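Local coordinates for protein acetyltransferase (Klebsiella pneumoniae, PDB 5XUN) that probably acetylates glycyl-tRNA with acetyl-CoA as the toxin of a type II toxin-antitoxin pair, belonging to the GNAT acetyltransferase family, at residues K33-L36 with K37-H40. The protein carries 1 engineered substitution. Numbering follows the deposited sequence.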
ATOM      1  N   LYS B  33      13.112  13.599 -15.104  1.00 20.33           N
ATOM      2  CA  LYS B  33      13.176  15.039 -15.351  1.00 26.74           C
ATOM      3  C   LYS B  33      11.819  15.716 -15.213  1.00 17.86           C
ATOM      4  O   LYS B  33      11.730  16.816 -14.662  1.00 26.01           O
ATOM      5  CB  LYS B  33      13.724  15.319 -16.753  1.00 19.59           C
ATOM      6  CG  LYS B  33      15.182  14.977 -16.956  1.00 38.24           C
ATOM      7  CD  LYS B  33      15.658  15.456 -18.319  1.00 27.41           C
ATOM      8  CE  LYS B  33      14.831  14.864 -19.452  1.00 48.07           C
ATOM      9  NZ  LYS B  33      15.310  15.335 -20.788  1.00 47.57           N
ATOM     10  N   GLU B  34      10.762  15.098 -15.733  1.00 24.75           N
ATOM     11  CA  GLU B  34       9.480  15.766 -15.894  1.00 21.91           C
ATOM     12  C   GLU B  34       8.469  15.424 -14.810  1.00 31.00           C
ATOM     13  O   GLU B  34       7.710  16.296 -14.385  1.00 28.63           O
ATOM     14  CB  GLU B  34       8.864  15.381 -17.242  1.00 23.72           C
ATOM     15  CG  GLU B  34       9.826  15.297 -18.401  1.00 43.07           C
ATOM     16  CD  GLU B  34       9.207  15.714 -19.723  1.00 27.10           C
ATOM     17  OE1 GLU B  34       9.936  16.229 -20.592  1.00 40.59           O
ATOM     18  OE2 GLU B  34       8.002  15.455 -19.928  1.00 34.43           O
ATOM     19  N   HIS B  35       8.457  14.182 -14.326  1.00 30.64           N
ATOM     20  CA  HIS B  35       7.311  13.680 -13.585  1.00 29.30           C
ATOM     21  C   HIS B  35       7.601  13.166 -12.184  1.00 24.66           C
ATOM     22  O   HIS B  35       6.673  13.126 -11.371  1.00 25.43           O
ATOM     23  CB  HIS B  35       6.634  12.546 -14.367  1.00 23.51           C
ATOM     24  CG  HIS B  35       6.346  12.883 -15.800  1.00 35.16           C
ATOM     25  ND1 HIS B  35       5.373  13.784 -16.170  1.00 31.10           N
ATOM     26  CD2 HIS B  35       6.891  12.425 -16.952  1.00 29.27           C
ATOM     27  CE1 HIS B  35       5.335  13.877 -17.486  1.00 34.78           C
ATOM     28  NE2 HIS B  35       6.246  13.062 -17.986  1.00 37.87           N
ATOM     29  N   LEU B  36       8.837  12.774 -11.874  1.00 28.12           N
ATOM     30  CA  LEU B  36       9.103  12.123 -10.597  1.00 22.55           C
ATOM     31  C   LEU B  36       8.597  12.964  -9.435  1.00 21.71           C
ATOM     32  O   LEU B  36       7.770  12.515  -8.633  1.00 16.08           O
ATOM     33  CB  LEU B  36      10.599  11.861 -10.434  1.00 28.76           C
ATOM     34  CG  LEU B  36      10.953  11.260  -9.069  1.00 19.27           C
ATOM     35  CD1 LEU B  36      10.237   9.933  -8.893  1.00 18.31           C
ATOM     36  CD2 LEU B  36      12.448  11.084  -8.935  1.00 18.88           C
ATOM     37  N   LYS B  37       9.054  14.212  -9.364  1.00 21.59           N
ATOM     38  CA  LYS B  37       8.764  15.049  -8.212  1.00 24.08           C
ATOM     39  C   LYS B  37       7.283  15.392  -8.130  1.00 23.18           C
ATOM     40  O   LYS B  37       6.708  15.425  -7.036  1.00 16.49           O
ATOM     41  CB  LYS B  37       9.617  16.311  -8.288  1.00 20.13           C
ATOM     42  CG  LYS B  37       9.217  17.408  -7.348  1.00 25.85           C
ATOM     43  CD  LYS B  37       9.592  17.104  -5.928  1.00 26.91           C
ATOM     44  CE  LYS B  37       9.344  18.334  -5.075  1.00 33.80           C
ATOM     45  NZ  LYS B  37       9.174  17.998  -3.631  1.00 41.70           N
ATOM     46  N   ARG B  38       6.642  15.634  -9.273  1.00 19.07           N
ATOM     47  CA  ARG B  38       5.238  16.026  -9.239  1.00 20.12           C
ATOM     48  C   ARG B  38       4.347  14.866  -8.821  1.00 19.01           C
ATOM     49  O   ARG B  38       3.365  15.060  -8.097  1.00 21.61           O
ATOM     50  CB  ARG B  38       4.792  16.564 -10.597  1.00 20.92           C
ATOM     51  CG  ARG B  38       3.299  16.899 -10.625  1.00 34.79           C
ATOM     52  CD  ARG B  38       2.856  17.506 -11.940  1.00 45.24           C
ATOM     53  NE  ARG B  38       3.206  16.672 -13.086  1.00 62.24           N
ATOM     54  CZ  ARG B  38       4.266  16.874 -13.862  1.00 47.84           C
ATOM     55  NH1 ARG B  38       4.494  16.060 -14.878  1.00 50.65           N
ATOM     56  NH2 ARG B  38       5.102  17.881 -13.620  1.00 30.74           N
ATOM     57  N   GLN B  39       4.651  13.658  -9.292  1.00 19.52           N
ATOM     58  CA  GLN B  39       3.840  12.513  -8.892  1.00 28.96           C
ATOM     59  C   GLN B  39       4.128  12.102  -7.450  1.00 14.51           C
ATOM     60  O   GLN B  39       3.237  11.583  -6.772  1.00 20.93           O
ATOM     61  CB  GLN B  39       4.055  11.356  -9.868  1.00 17.25           C
ATOM     62  CG  GLN B  39       3.530  11.679 -11.256  1.00 29.18           C
ATOM     63  CD  GLN B  39       3.610  10.521 -12.237  1.00 33.42           C
ATOM     64  OE1 GLN B  39       3.797   9.366 -11.854  1.00 28.31           O
ATOM     65  NE2 GLN B  39       3.469  10.835 -13.517  1.00 29.08           N
ATOM     66  N   HIS B  40       5.362  12.310  -6.983  1.00 18.31           N
ATOM     67  CA  HIS B  40       5.693  12.149  -5.568  1.00 14.94           C
ATOM     68  C   HIS B  40       4.871  13.094  -4.688  1.00 33.57           C
ATOM     69  O   HIS B  40       4.259  12.667  -3.703  1.00 16.00           O
ATOM     70  CB  HIS B  40       7.194  12.387  -5.387  1.00 14.69           C
ATOM     71  CG  HIS B  40       7.671  12.385  -3.964  1.00 14.63           C
ATOM     72  ND1 HIS B  40       8.176  11.260  -3.349  1.00 19.24           N
ATOM     73  CD2 HIS B  40       7.802  13.393  -3.066  1.00 17.40           C
ATOM     74  CE1 HIS B  40       8.571  11.565  -2.127  1.00 16.59           C
ATOM     75  NE2 HIS B  40       8.351  12.852  -1.926  1.00 20.99           N
TER
HETATM   76  O   HOH W   1       8.390  16.518 -11.525  1.00 21.09           O
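His35 meets Arg38 and Gln39 in a local contact at a helix-to-helix junction, where helix 26-34 ends and helix 36-41 begins. His35 leaves helical geometry after the first helix and takes the N-cap position of the second, whose opening turn is closed by Gln39 N bonding to His35 O at 2.9 Å and His40 N to Leu36 O, also 2.9 Å. At the break, a water molecule stands in for the direct backbone bond: it donates to Glu34 O (2.9 Å) and accepts from Arg38 N (3.0 Å). In this GNAT fold the junction packs beside the central sheet, and the buried side chain of Leu36, about 12 Å from the bound acetyl-CoA, rests on Tyr62 and Thr64 of strand 59-71. The Arg38 side chain returns to the carbonyl of Glu34. Its chain bends at chi3 (55°), bringing the guanidinium back beside Glu34 O, to which Arg38 NH2 makes a weak hydrogen bond of 3.1 Å. The imidazole of His35 stands almost perpendicular to that guanidinium, the planes 87° apart, with His35 ND1 2.8 Å from Arg38 NH1 but poorly angled for a hydrogen bond; Glu34 CB lies over one ring face. Gln39 reaches the dimer interface: Gln39 NE2 passes 3.7 Å from His35 CB, while OE1 is hydrogen-bonded to Tyr86 OH of the second subunit.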